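Local coordinates for IroE-like serine hydrolase (Shewanella oneidensis, PDB 3GFF), which probably hydrolyses ester bonds, as a putative serine hydrolase of the esterase D family with an alpha/beta hydrolase domain, at residues R26-A31 with I77-N83; V97-G101 with S207-G211; L183-V187 with F223-L227. Residues are numbered along the deposited sequence.

Overall arrangement
Contact 1 pairs two strands near one edge of the main sheet; 30 Å away, centre to centre, contact 3 packs two helices against strands 195-201 and 235-241 at the opposite edge. Contact 2 lies at the surface, its centre 31 Å from that of contact 1 and 22 Å from that of contact 3. Contacts 2 and 3 alternate along the chain, and helix 215-230 leads from one to the other. Ser145, His247 and Asp169 are arranged as a probable Ser-His-Asp triad. The side chain of Pro208 (contact 2) lies near it, without touching, and about 3 Å from a bound imidazole, probably from the crystallisation liquor; that of Asn83 (contact 1) lies near, without touching, the likely nucleophile elbow.

Contact 1 of 3, residues R26-A31 with I77-N83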
loop_
_atom_site.group_PDB
_atom_site.type_symbol
_atom_site.label_atom_id
_atom_site.label_comp_id
_atom_site.label_asym_id
_atom_site.label_seq_id
_atom_site.Cartn_x
_atom_site.Cartn_y
_atom_site.Cartn_z
ATOM N N ARG A 26 -22.319 -18.872 -2.605
ATOM C CA ARG A 26 -21.528 -17.688 -2.458
ATOM C C ARG A 26 -20.157 -18.056 -1.879
ATOM O O ARG A 26 -20.076 -18.764 -0.897
ATOM C CB ARG A 26 -22.252 -16.652 -1.573
ATOM C CG ARG A 26 -23.229 -15.747 -2.306
ATOM C CD ARG A 26 -22.500 -15.108 -3.494
ATOM N NE ARG A 26 -23.101 -13.887 -3.980
ATOM C CZ ARG A 26 -22.530 -12.690 -4.020
ATOM N NH1 ARG A 26 -21.284 -12.472 -3.673
ATOM N NH2 ARG A 26 -23.224 -11.683 -4.486
ATOM N N GLU A 27 -19.090 -17.572 -2.513
ATOM C CA GLU A 27 -17.727 -17.792 -2.046
ATOM C C GLU A 27 -17.158 -16.557 -1.371
ATOM O O GLU A 27 -17.523 -15.393 -1.669
ATOM C CB GLU A 27 -16.805 -18.235 -3.198
ATOM C CG GLU A 27 -17.141 -19.620 -3.698
ATOM C CD GLU A 27 -16.290 -20.065 -4.878
ATOM O OE1 GLU A 27 -15.734 -19.217 -5.619
ATOM O OE2 GLU A 27 -16.198 -21.292 -5.071
ATOM N N TYR A 28 -16.288 -16.827 -0.416
ATOM C CA TYR A 28 -15.615 -15.778 0.313
ATOM C C TYR A 28 -14.317 -16.291 0.929
ATOM O O TYR A 28 -14.108 -17.497 1.058
ATOM C CB TYR A 28 -16.546 -15.163 1.364
ATOM C CG TYR A 28 -16.953 -16.048 2.508
ATOM C CD1 TYR A 28 -18.069 -16.858 2.414
ATOM C CD2 TYR A 28 -16.248 -16.039 3.699
ATOM C CE1 TYR A 28 -18.472 -17.629 3.474
ATOM C CE2 TYR A 28 -16.640 -16.807 4.759
ATOM C CZ TYR A 28 -17.761 -17.591 4.652
ATOM O OH TYR A 28 -18.153 -18.400 5.688
ATOM N N VAL A 29 -13.456 -15.356 1.308
ATOM C CA VAL A 29 -12.162 -15.650 1.915
ATOM C C VAL A 29 -12.032 -14.932 3.267
ATOM O O VAL A 29 -12.532 -13.833 3.438
ATOM C CB VAL A 29 -10.985 -15.218 0.990
ATOM C CG1 VAL A 29 -10.782 -16.194 -0.151
ATOM C CG2 VAL A 29 -11.204 -13.783 0.464
ATOM N N ILE A 30 -11.399 -15.591 4.228
ATOM C CA ILE A 30 -11.171 -15.058 5.584
ATOM C C ILE A 30 -9.664 -15.013 5.892
ATOM O O ILE A 30 -8.987 -15.977 5.642
ATOM C CB ILE A 30 -11.759 -16.012 6.659
ATOM C CG1 ILE A 30 -13.270 -16.165 6.530
ATOM C CG2 ILE A 30 -11.419 -15.550 8.068
ATOM C CD1 ILE A 30 -13.852 -17.111 7.595
ATOM N N ALA A 31 -9.163 -13.899 6.423
ATOM C CA ALA A 31 -7.783 -13.777 6.896
ATOM C C ALA A 31 -7.945 -13.503 8.385
ATOM O O ALA A 31 -8.681 -12.582 8.767
ATOM C CB ALA A 31 -7.033 -12.617 6.210
ATOM N N ILE A 77 -10.205 -9.163 11.669
ATOM C CA ILE A 77 -10.616 -10.332 10.896
ATOM C C ILE A 77 -10.991 -9.714 9.540
ATOM O O ILE A 77 -11.757 -8.760 9.489
ATOM C CB ILE A 77 -11.855 -11.051 11.513
ATOM C CG1 ILE A 77 -11.475 -11.721 12.854
ATOM C CG2 ILE A 77 -12.452 -12.103 10.542
ATOM C CD1 ILE A 77 -12.639 -12.206 13.676
ATOM N N ILE A 78 -10.370 -10.199 8.464
ATOM C CA ILE A 78 -10.633 -9.683 7.122
ATOM C C ILE A 78 -11.505 -10.680 6.370
ATOM O O ILE A 78 -11.151 -11.867 6.280
ATOM C CB ILE A 78 -9.343 -9.465 6.314
ATOM C CG1 ILE A 78 -8.309 -8.728 7.175
ATOM C CG2 ILE A 78 -9.651 -8.653 5.044
ATOM C CD1 ILE A 78 -6.993 -8.517 6.513
ATOM N N VAL A 79 -12.668 -10.217 5.909
ATOM C CA VAL A 79 -13.568 -11.024 5.108
ATOM C C VAL A 79 -13.658 -10.434 3.695
ATOM O O VAL A 79 -14.088 -9.317 3.545
ATOM C CB VAL A 79 -14.980 -11.104 5.722
ATOM C CG1 VAL A 79 -15.899 -11.945 4.815
ATOM C CG2 VAL A 79 -14.894 -11.753 7.068
ATOM N N GLY A 80 -13.205 -11.185 2.683
ATOM C CA GLY A 80 -13.307 -10.785 1.270
ATOM C C GLY A 80 -14.489 -11.495 0.613
ATOM O O GLY A 80 -14.569 -12.728 0.619
ATOM N N ILE A 81 -15.415 -10.730 0.047
ATOM C CA ILE A 81 -16.609 -11.321 -0.562
ATOM C C ILE A 81 -16.467 -11.393 -2.085
ATOM O O ILE A 81 -16.257 -10.388 -2.745
ATOM C CB ILE A 81 -17.901 -10.541 -0.140
ATOM C CG1 ILE A 81 -17.941 -10.379 1.371
ATOM C CG2 ILE A 81 -19.210 -11.260 -0.610
ATOM C CD1 ILE A 81 -19.085 -9.535 1.847
ATOM N N HIS A 82 -16.563 -12.586 -2.661
ATOM C CA HIS A 82 -16.443 -12.668 -4.098
ATOM C C HIS A 82 -17.770 -12.365 -4.731
ATOM O O HIS A 82 -18.805 -12.560 -4.114
ATOM C CB HIS A 82 -15.976 -14.028 -4.594
ATOM C CG HIS A 82 -14.642 -14.412 -4.082
ATOM N ND1 HIS A 82 -14.090 -15.643 -4.324
ATOM C CD2 HIS A 82 -13.769 -13.748 -3.286
ATOM C CE1 HIS A 82 -12.905 -15.708 -3.740
ATOM N NE2 HIS A 82 -12.689 -14.572 -3.097
ATOM N N ASN A 83 -17.700 -11.896 -5.973
ATOM C CA ASN A 83 -18.850 -11.632 -6.792
ATOM C C ASN A 83 -19.302 -12.828 -7.631
ATOM O O ASN A 83 -18.541 -13.752 -7.943
ATOM C CB ASN A 83 -18.541 -10.497 -7.767
ATOM C CG ASN A 83 -18.601 -9.155 -7.127
ATOM O OD1 ASN A 83 -19.590 -8.820 -6.493
ATOM N ND2 ASN A 83 -17.579 -8.355 -7.329
#
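Apolar side chains line both faces of this antiparallel strand pair. On one face Ala31 meets Ile78, CB to CB at 3.9 Å, and Val29 lies over Gly80. A CB on Gly80 would come to 2.8 Å from Val29 CG2, a clash, so the bare backbone makes room for the valine; Phe55 of helix 51-65 covers Val29 and Ile78. The other face carries Tyr28, Ile30, Val79 and Ile81. Its apolar side-chain pairs are more widely spaced, with Tyr28 CD2 at 4.3 Å from Val79 CG1 and Ile30 CG2 at 4.4 Å from Ile77 CG2, and Leu125 of helix 114-132 packs on Tyr28 and Ile81.

The backbones run at 159° with axes 4.7 Å apart. Val29 and Gly80 form a hydrogen-bonded pair (Val29 N to Gly80 O 2.9 Å, Gly80 N to Val29 O 2.8 Å), as do Ala31 and Ile78 (Ala31 N to Ile78 O 2.8 Å, Ile78 N to Ala31 O 2.9 Å). His82 N extends the ladder past the strand end to Glu27 O at 3.1 Å, and the His82 ring brings NE2 to 3.9 Å from Val29 CG1.

At the polar end, Arg26 NH1 approaches His82 O to 2.5 Å, but the angle is poor for a hydrogen bond; the guanidinium instead makes salt bridges with Asp89 and Glu24, while Glu27 pairs with Arg16. Strand 24-31 sits between strands 12-19 and 77-81, antiparallel to both, whereas 77-81 is parallel to 43-48 beyond it. The resulting 1-2-4-3-5-6-7-8 order with an antiparallel second strand is the signature of the alpha/beta hydrolase sheet.

Contact 2 of 3, residues V97-G101 with S207-G211; sequences VLPSG and SPGFG
Phe210 and Gly209, with 53 and 46 Å² covered, are the receiving side of this meeting of two surface loops; a type I beta turn, Leu98 to Gly101, presses on them. In that turn Pro99 (-56/-25) and Ser100 (-71/-19) hold the corner positions, and Gly101 N bonds to Leu98 O at 2.9 Å. Opposite, Pro208 (-46/133) and Gly209 (79/-8) have type II turn angles, with Phe210 N to Ser207 O at 2.8 Å. Phe210 and Gly211 both face Ser207 in a classic beta bulge.

Leu98 and Gly209 are in register, CA to CA 5.7 Å. Leu98 (m, t) puts CD1 at 3.8 Å from Gly209 CA and CD2 at 4.3 Å from Pro208 CB. A CB on Gly209 would clash with Leu98 CB, and its positive phi also favours glycine. Phe210 (chi1 m, chi2 -61°) brings CE2 to 3.5 Å from Pro99 CB and CZ to 3.7 Å from Ser100 N. Trp173 touches Pro99 and Pro208, and the Pro208 side chain lies near the probable Ser-His-Asp triad. With no hydrogen bond across the 239 Å² interface, the contact rests on van der Waals fit, largely between carbon atoms, rather than on directed bonds.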
loop_
_atom_site.group_PDB
_atom_site.type_symbol
_atom_site.label_atom_id
_atom_site.label_comp_id
_atom_site.label_asym_id
_atom_site.label_seq_id
_atom_site.Cartn_x
_atom_site.Cartn_y
_atom_site.Cartn_z
ATOM N N VAL A 97 -29.732 2.153 -18.592
ATOM C CA VAL A 97 -28.970 3.163 -19.301
ATOM C C VAL A 97 -27.835 3.799 -18.494
ATOM O O VAL A 97 -27.835 3.776 -17.273
ATOM C CB VAL A 97 -29.886 4.341 -19.850
ATOM C CG1 VAL A 97 -30.898 3.853 -20.918
ATOM C CG2 VAL A 97 -30.613 5.077 -18.702
ATOM N N LEU A 98 -26.855 4.330 -19.233
ATOM C CA LEU A 98 -25.753 5.104 -18.674
ATOM C C LEU A 98 -26.310 6.529 -18.470
ATOM O O LEU A 98 -27.377 6.825 -18.961
ATOM C CB LEU A 98 -24.566 5.135 -19.652
ATOM C CG LEU A 98 -23.812 3.828 -19.911
ATOM C CD1 LEU A 98 -23.191 3.783 -21.296
ATOM C CD2 LEU A 98 -22.751 3.588 -18.798
ATOM N N PRO A 99 -25.588 7.410 -17.743
ATOM C CA PRO A 99 -26.043 8.793 -17.505
ATOM C C PRO A 99 -26.338 9.590 -18.767
ATOM O O PRO A 99 -27.137 10.542 -18.743
ATOM C CB PRO A 99 -24.859 9.416 -16.760
ATOM C CG PRO A 99 -24.195 8.286 -16.094
ATOM C CD PRO A 99 -24.305 7.140 -17.060
ATOM N N SER A 100 -25.690 9.196 -19.861
ATOM C CA SER A 100 -25.882 9.820 -21.170
ATOM C C SER A 100 -27.230 9.509 -21.770
ATOM O O SER A 100 -27.642 10.224 -22.693
ATOM C CB SER A 100 -24.839 9.283 -22.144
ATOM O OG SER A 100 -24.886 7.870 -22.166
ATOM N N GLY A 101 -27.899 8.450 -21.278
ATOM C CA GLY A 101 -29.175 7.991 -21.852
ATOM C C GLY A 101 -28.991 6.797 -22.791
ATOM O O GLY A 101 -29.946 6.167 -23.199
ATOM N N SER A 207 -15.260 9.082 -17.588
ATOM C CA SER A 207 -16.509 8.857 -16.877
ATOM C C SER A 207 -17.337 7.968 -17.778
ATOM O O SER A 207 -17.591 8.311 -18.954
ATOM C CB SER A 207 -17.242 10.153 -16.585
ATOM O OG SER A 207 -16.491 10.993 -15.735
ATOM N N PRO A 208 -17.740 6.802 -17.253
ATOM C CA PRO A 208 -18.534 5.836 -18.038
ATOM C C PRO A 208 -19.681 6.503 -18.801
ATOM O O PRO A 208 -20.424 7.344 -18.246
ATOM C CB PRO A 208 -19.058 4.875 -16.967
ATOM C CG PRO A 208 -17.969 4.861 -15.983
ATOM C CD PRO A 208 -17.493 6.300 -15.889
ATOM N N GLY A 209 -19.786 6.146 -20.078
ATOM C CA GLY A 209 -20.793 6.692 -20.976
ATOM C C GLY A 209 -20.465 8.078 -21.529
ATOM O O GLY A 209 -21.172 8.562 -22.396
ATOM N N PHE A 210 -19.410 8.720 -21.033
ATOM C CA PHE A 210 -19.032 10.074 -21.486
ATOM C C PHE A 210 -17.653 10.152 -22.121
ATOM O O PHE A 210 -17.355 11.095 -22.861
ATOM C CB PHE A 210 -19.150 11.112 -20.345
ATOM C CG PHE A 210 -20.577 11.353 -19.869
ATOM C CD1 PHE A 210 -21.546 11.841 -20.751
ATOM C CD2 PHE A 210 -20.941 11.128 -18.541
ATOM C CE1 PHE A 210 -22.832 12.075 -20.326
ATOM C CE2 PHE A 210 -22.228 11.377 -18.109
ATOM C CZ PHE A 210 -23.185 11.848 -19.004
ATOM N N GLY A 211 -16.796 9.172 -21.882
ATOM C CA GLY A 211 -15.465 9.248 -22.456
ATOM C C GLY A 211 -14.657 10.156 -21.574
ATOM O O GLY A 211 -14.766 10.064 -20.351
#

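Contact 3 of 3, residues L183-V187 with F223-L227; sequences LEERV and FADKL
Neighbouring crossover helices of an alpha/beta sheet meet here: helix 178-189 links strands 164-168 and 195-201, helix 215-230 links 195-201 and 235-241, and these three strands are adjacent and parallel, so the two beta-alpha-beta units set their helices side by side. The segments 183-187 and 223-227 are regular alpha-helix, with Val187 N to Leu183 O at 3.1 Å and Leu227 N to Phe223 O at 2.8 Å. Their axes run almost parallel, at 14°, and approach to 11.1 Å at the closest, a spacing bridged by side chains. CA atoms are closest at Glu184 with Phe223 (7.8 Å) and Val187 with Leu227 (7.0 Å).

The main bump is the Phe223 ring. With chi1 t and chi2 68° it reaches across into the hollow framed by Leu183, Glu184 and Val187, placing CZ 3.8 Å from Leu183 CD1 and CE1 4.2 Å from Glu184 N. Met152 of helix 146-156 touches both Leu183 and Phe223, and Met199 of strand 195-201 lies against Phe223 and Leu227.

On the more open flank, the aliphatic parts of Glu184 and Lys226 lie alongside each other, CG to CD at 3.9 Å. Val187 (chi1 t) supplies the return bump, filling the notch between Phe223 and Leu227: its CG2 lies 3.9 Å from Phe223 CZ and just 3.5 Å from Leu227 CD2.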
loop_
_atom_site.group_PDB
_atom_site.type_symbol
_atom_site.label_atom_id
_atom_site.label_comp_id
_atom_site.label_asym_id
_atom_site.label_seq_id
_atom_site.Cartn_x
_atom_site.Cartn_y
_atom_site.Cartn_z
ATOM N N LEU A 183 -29.787 9.532 -2.028
ATOM C CA LEU A 183 -28.711 9.659 -1.029
ATOM C C LEU A 183 -28.715 11.010 -0.332
ATOM O O LEU A 183 -28.585 11.082 0.895
ATOM C CB LEU A 183 -27.325 9.460 -1.638
ATOM C CG LEU A 183 -26.656 8.119 -1.643
ATOM C CD1 LEU A 183 -25.226 8.367 -2.117
ATOM C CD2 LEU A 183 -26.658 7.514 -0.256
ATOM N N GLU A 184 -28.822 12.071 -1.130
ATOM C CA GLU A 184 -28.879 13.420 -0.613
ATOM C C GLU A 184 -30.063 13.578 0.362
ATOM O O GLU A 184 -29.936 14.241 1.377
ATOM C CB GLU A 184 -29.030 14.406 -1.772
ATOM C CG GLU A 184 -27.783 14.563 -2.644
ATOM C CD GLU A 184 -28.048 15.394 -3.888
ATOM O OE1 GLU A 184 -29.224 15.581 -4.251
ATOM O OE2 GLU A 184 -27.089 15.834 -4.522
ATOM N N GLU A 185 -31.215 13.002 0.014
ATOM C CA GLU A 185 -32.393 13.028 0.866
ATOM C C GLU A 185 -32.071 12.409 2.235
ATOM O O GLU A 185 -32.478 12.921 3.271
ATOM C CB GLU A 185 -33.545 12.290 0.195
ATOM C CG GLU A 185 -34.080 13.067 -0.981
ATOM C CD GLU A 185 -35.294 12.471 -1.677
ATOM O OE1 GLU A 185 -35.810 11.380 -1.289
ATOM O OE2 GLU A 185 -35.738 13.154 -2.633
ATOM N N ARG A 186 -31.295 11.336 2.235
ATOM C CA ARG A 186 -30.922 10.682 3.482
ATOM C C ARG A 186 -30.024 11.567 4.350
ATOM O O ARG A 186 -30.199 11.606 5.562
ATOM C CB ARG A 186 -30.236 9.351 3.206
ATOM C CG ARG A 186 -29.836 8.600 4.469
ATOM C CD ARG A 186 -31.001 8.154 5.264
ATOM N NE ARG A 186 -30.639 7.624 6.590
ATOM C CZ ARG A 186 -30.544 8.356 7.698
ATOM N NH1 ARG A 186 -30.750 9.656 7.631
ATOM N NH2 ARG A 186 -30.249 7.796 8.882
ATOM N N VAL A 187 -29.059 12.237 3.715
ATOM C CA VAL A 187 -28.116 13.191 4.360
ATOM C C VAL A 187 -28.873 14.340 5.073
ATOM O O VAL A 187 -28.699 14.557 6.278
ATOM C CB VAL A 187 -27.102 13.726 3.291
ATOM C CG1 VAL A 187 -26.371 14.985 3.743
ATOM C CG2 VAL A 187 -26.130 12.650 2.910
ATOM N N PHE A 223 -20.773 15.784 -3.549
ATOM C CA PHE A 223 -21.506 15.052 -2.500
ATOM C C PHE A 223 -20.754 15.177 -1.172
ATOM O O PHE A 223 -21.385 15.363 -0.117
ATOM C CB PHE A 223 -21.771 13.591 -2.923
ATOM C CG PHE A 223 -22.584 12.811 -1.950
ATOM C CD1 PHE A 223 -23.930 13.114 -1.744
ATOM C CD2 PHE A 223 -22.035 11.757 -1.255
ATOM C CE1 PHE A 223 -24.683 12.414 -0.820
ATOM C CE2 PHE A 223 -22.797 11.047 -0.338
ATOM C CZ PHE A 223 -24.122 11.374 -0.137
ATOM N N ALA A 224 -19.423 15.099 -1.245
ATOM C CA ALA A 224 -18.527 15.287 -0.096
ATOM C C ALA A 224 -18.705 16.707 0.461
ATOM O O ALA A 224 -18.859 16.881 1.681
ATOM C CB ALA A 224 -17.019 15.055 -0.510
ATOM N N ASP A 225 -18.681 17.708 -0.441
ATOM C CA ASP A 225 -18.919 19.115 -0.069
ATOM C C ASP A 225 -20.275 19.244 0.598
ATOM O O ASP A 225 -20.400 19.947 1.588
ATOM C CB ASP A 225 -18.836 20.068 -1.268
ATOM C CG ASP A 225 -17.394 20.390 -1.682
ATOM O OD1 ASP A 225 -16.449 19.896 -1.009
ATOM O OD2 ASP A 225 -17.200 21.142 -2.688
ATOM N N LYS A 226 -21.280 18.530 0.083
ATOM C CA LYS A 226 -22.617 18.569 0.681
ATOM C C LYS A 226 -22.611 17.947 2.068
ATOM O O LYS A 226 -23.177 18.524 2.998
ATOM C CB LYS A 226 -23.680 17.931 -0.219
ATOM C CG LYS A 226 -25.086 17.948 0.368
ATOM C CD LYS A 226 -26.121 17.396 -0.598
ATOM C CE LYS A 226 -26.645 18.444 -1.502
ATOM N NZ LYS A 226 -27.566 19.336 -0.722
ATOM N N LEU A 227 -21.954 16.802 2.224
ATOM C CA LEU A 227 -21.851 16.162 3.539
ATOM C C LEU A 227 -21.123 17.076 4.562
ATOM O O LEU A 227 -21.499 17.155 5.735
ATOM C CB LEU A 227 -21.138 14.814 3.436
ATOM C CG LEU A 227 -21.926 13.582 2.986
ATOM C CD1 LEU A 227 -21.001 12.518 2.625
ATOM C CD2 LEU A 227 -22.867 13.088 4.075
#